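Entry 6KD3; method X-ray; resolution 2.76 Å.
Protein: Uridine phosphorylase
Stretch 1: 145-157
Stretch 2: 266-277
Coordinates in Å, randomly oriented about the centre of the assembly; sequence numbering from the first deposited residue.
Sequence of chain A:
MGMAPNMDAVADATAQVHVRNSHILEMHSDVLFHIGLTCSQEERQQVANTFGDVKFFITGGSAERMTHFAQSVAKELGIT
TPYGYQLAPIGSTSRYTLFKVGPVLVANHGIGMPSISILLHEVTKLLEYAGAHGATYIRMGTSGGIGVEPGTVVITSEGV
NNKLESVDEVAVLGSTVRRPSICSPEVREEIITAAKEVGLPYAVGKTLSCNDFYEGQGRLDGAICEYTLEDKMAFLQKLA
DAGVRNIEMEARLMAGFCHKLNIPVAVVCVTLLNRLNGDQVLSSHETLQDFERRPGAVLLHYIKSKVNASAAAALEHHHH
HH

Stretch 1 145-157: GIGVEPGTVVITS
Stretch 2, residues 266-277: AVVCVTLLNRLN

Residues 145-157 and 266-277 of uridine phosphorylase lie side by side in one chain and bury 880 Å² between them. Register runs in opposite senses along the two sequences: Gly145 faces Asn274 (CA-CA 4.4 Å), Pro150 faces Leu273 (CA-CA 4.5 Å), Val153 faces Val270 (CA-CA 4.3 Å) and Ile155 faces Val268 (CA-CA 5.2 Å). The second stretch enters as the continuation of a strand that begins earlier in the chain, and leaves through a type I turn, Asn274 to Asn277, closed by Asn277 N to Asn274 O at 2.9 Å.

At one end a single beta bridge joins Gly145 to Asn274. Both polar backbone atoms of Gly145 are satisfied: its N donates to Leu273 O (2.8 Å, 144°) and its O accepts from Arg275 N (2.7 Å, 149°). Asn274 CA also approaches Gly145 O at 3.0 Å in a CA-H...O contact. Gly145 (phi/psi -100/143) fits tightly; an ideal CB would lie 2.9 Å from Leu273 O, a clash, and 3.1 Å from Thr271 CB.

Asn274, chi1 t (174°) and chi2 15°, starts sideways but brings its amide end nearer the other stretch. Asn274 OD1 accepts from Gly147 N at a very short 2.5 Å (136°) and, within its own stretch, from Leu276 N at 3.2 Å (167°), tying turn to loop. Gly145 O lies 3.0 Å from Asn274 OD1, but both are acceptors and no bond forms. Gly147 adopts phi/psi 71/26, a positive phi that favours glycine. Nearby, Ile146 (m, t) and Leu276 (m, t) make an apolar contact, CG2 to CD1 at 3.9 Å.

Thr271 anchors the middle. Its backbone O accepts from Gly151 N (3.2 Å, a nearly straight 172°), while Thr152 O receives both Thr271 N (3.1 Å, 149°) and Thr271 OG1 (2.9 Å), the side chain being p. Val154 N adds a weak bond to Thr152 O at 3.1 Å. Thr152, chi1 m, sends OG1 to Glu149 O (3.1 Å), bracing its own loop. Gly151, at 94/10, has backbone angles at which a CB would jam against the preceding carbonyl O. Pro150, C-gamma exo, rests CG 4.0 Å from Leu273 CA.

Beyond Thr152 the pairing is mainly by packing. Val153 (t) and Val268 (t) meet at CG1 to CG1, 3.6 Å; Val154 (t) CG2 lies 4.1 Å from Thr271 CG2. Ile155 CA makes a CA-H...O contact with Val267 O at 3.6 Å. Thr156 (m) points toward the strand, its OG1 3.0 Å from CB of Val267 (t).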

ATOM      1  N   GLY A 145       2.075   7.961  18.913  1.00 24.32           N
ATOM      2  CA  GLY A 145       3.222   8.448  19.652  1.00 18.85           C
ATOM      3  C   GLY A 145       3.603   7.546  20.794  1.00 23.16           C
ATOM      4  O   GLY A 145       2.752   6.976  21.489  1.00 23.12           O
ATOM      5  N   ILE A 146       4.902   7.422  21.014  1.00 24.67           N
ATOM      6  CA  ILE A 146       5.431   6.860  22.239  1.00 20.28           C
ATOM      7  C   ILE A 146       5.936   8.019  23.086  1.00 26.12           C
ATOM      8  O   ILE A 146       6.786   8.796  22.637  1.00 36.28           O
ATOM      9  CB  ILE A 146       6.539   5.848  21.944  1.00 18.92           C
ATOM     10  CG1 ILE A 146       6.080   4.928  20.817  1.00 14.56           C
ATOM     11  CG2 ILE A 146       6.885   5.072  23.201  1.00 23.35           C
ATOM     12  CD1 ILE A 146       7.236   4.350  20.025  1.00 15.46           C
ATOM     13  N   GLY A 147       5.385   8.158  24.289  1.00 31.51           N
ATOM     14  CA  GLY A 147       5.801   9.181  25.237  1.00 38.77           C
ATOM     15  C   GLY A 147       5.418  10.603  24.869  1.00 43.51           C
ATOM     16  O   GLY A 147       6.103  11.543  25.297  1.00 47.66           O
ATOM     17  N   VAL A 148       4.347  10.795  24.079  1.00 36.20           N
ATOM     18  CA  VAL A 148       4.043  12.103  23.487  1.00 35.96           C
ATOM     19  C   VAL A 148       2.536  12.346  23.388  1.00 27.36           C
ATOM     20  O   VAL A 148       1.901  11.901  22.424  1.00 22.93           O
ATOM     21  CB  VAL A 148       4.672  12.234  22.082  1.00 24.94           C
ATOM     22  CG1 VAL A 148       6.161  11.954  22.110  1.00 20.11           C
ATOM     23  N   GLU A 149       1.962  13.109  24.345  1.00 24.70           N
ATOM     24  CA  GLU A 149       0.519  13.342  24.446  1.00 26.98           C
ATOM     25  C   GLU A 149      -0.061  13.734  23.091  1.00 26.26           C
ATOM     26  O   GLU A 149       0.669  14.258  22.241  1.00 21.23           O
ATOM     27  CB  GLU A 149       0.195  14.410  25.503  1.00 26.61           C
ATOM     28  CG  GLU A 149       0.212  13.869  26.929  1.00 26.57           C
ATOM     29  CD  GLU A 149      -0.946  14.331  27.808  1.00 31.07           C
ATOM     30  OE1 GLU A 149      -2.119  14.249  27.372  1.00 18.67           O
ATOM     31  OE2 GLU A 149      -0.658  14.729  28.967  1.00 30.01           O
ATOM     32  N   PRO A 150      -1.349  13.456  22.840  1.00 25.36           N
ATOM     33  CA  PRO A 150      -1.874  13.590  21.476  1.00 24.08           C
ATOM     34  C   PRO A 150      -1.671  14.994  20.956  1.00 24.04           C
ATOM     35  O   PRO A 150      -1.612  15.958  21.722  1.00 26.53           O
ATOM     36  CB  PRO A 150      -3.365  13.257  21.617  1.00 25.54           C
ATOM     37  CG  PRO A 150      -3.431  12.370  22.817  1.00 29.45           C
ATOM     38  CD  PRO A 150      -2.359  12.902  23.760  1.00 20.36           C
ATOM     39  N   GLY A 151      -1.525  15.091  19.637  1.00 32.15           N
ATOM     40  CA  GLY A 151      -1.448  16.369  18.959  1.00 26.77           C
ATOM     41  C   GLY A 151      -0.057  16.910  18.711  1.00 25.61           C
ATOM     42  O   GLY A 151       0.047  18.065  18.282  1.00 22.69           O
ATOM     43  N   THR A 152       1.012  16.115  18.934  1.00 22.87           N
ATOM     44  CA  THR A 152       2.393  16.583  18.783  1.00 19.69           C
ATOM     45  C   THR A 152       3.021  16.063  17.490  1.00 21.77           C
ATOM     46  O   THR A 152       2.941  14.870  17.184  1.00 20.57           O
ATOM     47  CB  THR A 152       3.250  16.154  19.980  1.00 16.24           C
ATOM     48  OG1 THR A 152       2.559  16.427  21.204  1.00 22.51           O
ATOM     49  CG2 THR A 152       4.535  16.914  20.004  1.00 18.34           C
ATOM     50  N   VAL A 153       3.684  16.964  16.749  1.00 23.18           N
ATOM     51  CA  VAL A 153       4.082  16.725  15.356  1.00 16.25           C
ATOM     52  C   VAL A 153       5.481  16.122  15.215  1.00 15.92           C
ATOM     53  O   VAL A 153       6.348  16.675  14.530  1.00 14.16           O
ATOM     54  CB  VAL A 153       3.972  18.046  14.572  1.00 12.14           C
ATOM     55  CG1 VAL A 153       4.095  17.815  13.063  1.00 18.73           C
ATOM     56  CG2 VAL A 153       2.665  18.821  14.986  1.00 14.41           C
ATOM     57  N   VAL A 154       5.707  14.961  15.815  1.00 19.92           N
ATOM     58  CA  VAL A 154       7.047  14.374  15.854  1.00 18.10           C
ATOM     59  C   VAL A 154       7.726  14.314  14.485  1.00 19.41           C
ATOM     60  O   VAL A 154       7.548  13.343  13.745  1.00 27.87           O
ATOM     61  CB  VAL A 154       6.984  12.960  16.452  1.00 17.57           C
ATOM     62  CG1 VAL A 154       8.363  12.283  16.363  1.00 19.24           C
ATOM     63  CG2 VAL A 154       6.484  13.024  17.863  1.00 19.37           C
ATOM     64  N   ILE A 155       8.524  15.327  14.131  1.00 15.16           N
ATOM     65  CA  ILE A 155       9.305  15.216  12.902  1.00 18.70           C
ATOM     66  C   ILE A 155      10.347  14.082  13.047  1.00 20.97           C
ATOM     67  O   ILE A 155      10.725  13.684  14.158  1.00 22.62           O
ATOM     68  CB  ILE A 155       9.955  16.565  12.543  1.00 17.65           C
ATOM     69  CG1 ILE A 155       8.885  17.637  12.438  1.00 16.15           C
ATOM     70  CG2 ILE A 155      10.673  16.522  11.169  1.00 24.53           C
ATOM     71  CD1 ILE A 155       9.321  18.973  13.041  1.00 19.71           C
ATOM     72  N   THR A 156      10.775  13.520  11.914  1.00 20.81           N
ATOM     73  CA  THR A 156      11.600  12.314  11.920  1.00 20.99           C
ATOM     74  C   THR A 156      13.077  12.679  11.839  1.00 22.24           C
ATOM     75  O   THR A 156      13.481  13.545  11.052  1.00 23.98           O
ATOM     76  CB  THR A 156      11.266  11.367  10.746  1.00 19.54           C
ATOM     77  OG1 THR A 156       9.851  11.134  10.639  1.00 16.97           O
ATOM     78  CG2 THR A 156      11.960  10.013  10.921  1.00 14.06           C
ATOM     79  N   SER A 157      13.890  11.999  12.640  1.00 19.34           N
ATOM     80  CA  SER A 157      15.331  12.087  12.459  1.00 13.02           C
ATOM     81  C   SER A 157      15.799  10.968  11.540  1.00 17.34           C
ATOM     82  O   SER A 157      16.378  11.232  10.482  1.00 22.63           O
ATOM     83  CB  SER A 157      16.069  12.029  13.801  1.00 11.38           C
ATOM     84  OG  SER A 157      15.543  12.952  14.732  1.00 23.49           O
ATOM     85  N   ALA A 266      11.757  14.363   4.353  1.00 22.76           N
ATOM     86  CA  ALA A 266      11.309  14.609   5.719  1.00 18.36           C
ATOM     87  C   ALA A 266       9.906  14.029   5.899  1.00 18.38           C
ATOM     88  O   ALA A 266       9.135  13.928   4.945  1.00 22.22           O
ATOM     89  CB  ALA A 266      11.315  16.107   6.046  1.00 16.02           C
ATOM     90  N   VAL A 267       9.572  13.701   7.141  1.00 20.10           N
ATOM     91  CA  VAL A 267       8.269  13.175   7.528  1.00 17.88           C
ATOM     92  C   VAL A 267       7.647  14.084   8.595  1.00 26.48           C
ATOM     93  O   VAL A 267       8.313  14.446   9.576  1.00 21.67           O
ATOM     94  CB  VAL A 267       8.419  11.743   8.056  1.00 17.14           C
ATOM     95  CG1 VAL A 267       7.059  11.135   8.425  1.00 24.61           C
ATOM     96  CG2 VAL A 267       9.148  10.903   7.023  1.00 31.18           C
ATOM     97  N   VAL A 268       6.358  14.418   8.422  1.00 20.99           N
ATOM     98  CA  VAL A 268       5.645  15.374   9.277  1.00 18.03           C
ATOM     99  C   VAL A 268       4.325  14.742   9.725  1.00 25.84           C
ATOM    100  O   VAL A 268       3.335  14.786   8.988  1.00 22.97           O
ATOM    101  CB  VAL A 268       5.395  16.700   8.559  1.00 18.26           C
ATOM    102  CG1 VAL A 268       4.780  17.698   9.503  1.00 21.19           C
ATOM    103  CG2 VAL A 268       6.681  17.257   8.004  1.00 24.41           C
ATOM    104  N   CYS A 269       4.283  14.198  10.953  1.00 22.27           N
ATOM    105  CA  CYS A 269       3.252  13.212  11.304  1.00 21.06           C
ATOM    106  C   CYS A 269       2.698  13.457  12.699  1.00 20.15           C
ATOM    107  O   CYS A 269       3.246  12.959  13.687  1.00 22.30           O
ATOM    108  CB  CYS A 269       3.799  11.798  11.196  1.00 19.67           C
ATOM    109  SG  CYS A 269       3.743  11.206   9.519  1.00 21.73           S
ATOM    110  N   VAL A 270       1.578  14.179  12.758  1.00 16.73           N
ATOM    111  CA  VAL A 270       0.792  14.308  13.973  1.00 15.79           C
ATOM    112  C   VAL A 270       0.703  12.925  14.609  1.00 20.48           C
ATOM    113  O   VAL A 270       0.514  11.926  13.903  1.00 28.29           O
ATOM    114  CB  VAL A 270      -0.586  14.919  13.652  1.00 12.87           C
ATOM    115  CG1 VAL A 270      -1.413  13.973  12.871  1.00 21.18           C
ATOM    116  CG2 VAL A 270      -1.302  15.348  14.912  1.00 20.32           C
ATOM    117  N   THR A 271       0.938  12.825  15.925  1.00 19.90           N
ATOM    118  CA  THR A 271       0.748  11.557  16.633  1.00 17.94           C
ATOM    119  C   THR A 271      -0.637  11.542  17.246  1.00 18.43           C
ATOM    120  O   THR A 271      -1.052  12.521  17.877  1.00 16.88           O
ATOM    121  CB  THR A 271       1.781  11.318  17.730  1.00 21.67           C
ATOM    122  OG1 THR A 271       1.930  12.504  18.536  1.00 24.07           O
ATOM    123  CG2 THR A 271       3.109  10.885  17.128  1.00 19.37           C
ATOM    124  N   LEU A 272      -1.343  10.426  17.069  1.00 20.76           N
ATOM    125  CA  LEU A 272      -2.780  10.404  17.297  1.00 25.98           C
ATOM    126  C   LEU A 272      -3.151   9.813  18.653  1.00 24.70           C
ATOM    127  O   LEU A 272      -4.325   9.478  18.885  1.00 19.31           O
ATOM    128  CB  LEU A 272      -3.477   9.677  16.149  1.00 17.89           C
ATOM    129  CG  LEU A 272      -3.396  10.293  14.751  1.00 15.21           C
ATOM    130  CD1 LEU A 272      -4.574   9.784  13.978  1.00 26.61           C
ATOM    131  CD2 LEU A 272      -3.441  11.788  14.781  1.00 21.45           C
ATOM    132  N   LEU A 273      -2.184   9.764  19.568  1.00 23.84           N
ATOM    133  CA  LEU A 273      -2.269   9.115  20.872  1.00 27.25           C
ATOM    134  C   LEU A 273      -0.834   8.991  21.348  1.00 25.83           C
ATOM    135  O   LEU A 273       0.106   9.177  20.568  1.00 22.97           O
ATOM    136  CB  LEU A 273      -2.928   7.721  20.826  1.00 31.76           C
ATOM    137  CG  LEU A 273      -3.029   6.833  22.081  1.00 18.00           C
ATOM    138  CD1 LEU A 273      -4.380   7.038  22.741  1.00 30.42           C
ATOM    139  CD2 LEU A 273      -2.805   5.377  21.777  1.00 20.45           C
ATOM    140  N   ASN A 274      -0.674   8.659  22.633  1.00 27.07           N
ATOM    141  CA  ASN A 274       0.595   8.165  23.180  1.00 24.89           C
ATOM    142  C   ASN A 274       0.331   6.742  23.661  1.00 27.11           C
ATOM    143  O   ASN A 274      -0.296   6.546  24.709  1.00 27.47           O
ATOM    144  CB  ASN A 274       1.122   9.019  24.338  1.00 31.18           C
ATOM    145  CG  ASN A 274       2.370   8.407  24.994  1.00 29.83           C
ATOM    146  OD1 ASN A 274       2.984   7.503  24.415  1.00 38.57           O
ATOM    147  ND2 ASN A 274       2.740   8.885  26.181  1.00 25.34           N
ATOM    148  N   ARG A 275       0.822   5.749  22.905  1.00 29.67           N
ATOM    149  CA  ARG A 275       0.500   4.340  23.147  1.00 27.78           C
ATOM    150  C   ARG A 275       1.101   3.803  24.416  1.00 24.12           C
ATOM    151  O   ARG A 275       0.975   2.592  24.657  1.00 26.21           O
ATOM    152  CB  ARG A 275       0.985   3.487  21.987  1.00 20.76           C
ATOM    153  CG  ARG A 275       0.459   3.968  20.669  1.00 18.82           C
ATOM    154  CD  ARG A 275       1.154   3.253  19.517  1.00 27.40           C
ATOM    155  NE  ARG A 275       1.653   1.908  19.850  1.00 23.93           N
ATOM    156  CZ  ARG A 275       0.902   0.818  19.936  1.00 12.58           C
ATOM    157  NH1 ARG A 275      -0.408   0.878  19.763  1.00 14.59           N
ATOM    158  NH2 ARG A 275       1.477  -0.329  20.211  1.00 13.78           N
ATOM    159  N   LEU A 276       1.757   4.644  25.210  1.00 27.15           N
ATOM    160  CA  LEU A 276       2.099   4.279  26.579  1.00 29.92           C
ATOM    161  C   LEU A 276       0.891   4.310  27.519  1.00 20.58           C
ATOM    162  O   LEU A 276       1.006   3.849  28.662  1.00 18.84           O
ATOM    163  CB  LEU A 276       3.234   5.181  27.076  1.00 26.79           C
ATOM    164  CG  LEU A 276       4.550   4.817  26.370  1.00 24.31           C
ATOM    165  CD1 LEU A 276       5.730   5.669  26.830  1.00 18.97           C
ATOM    166  CD2 LEU A 276       4.832   3.321  26.576  1.00 21.57           C
ATOM    167  N   ASN A 277      -0.274   4.778  27.055  1.00 19.76           N
ATOM    168  CA  ASN A 277      -1.518   4.651  27.810  1.00 28.62           C
ATOM    169  C   ASN A 277      -2.552   3.706  27.195  1.00 25.47           C
ATOM    170  O   ASN A 277      -3.558   3.423  27.852  1.00 34.08           O
ATOM    171  CB  ASN A 277      -2.176   6.028  28.009  1.00 24.71           C
ATOM    172  CG  ASN A 277      -1.529   6.826  29.122  1.00 15.90           C
TER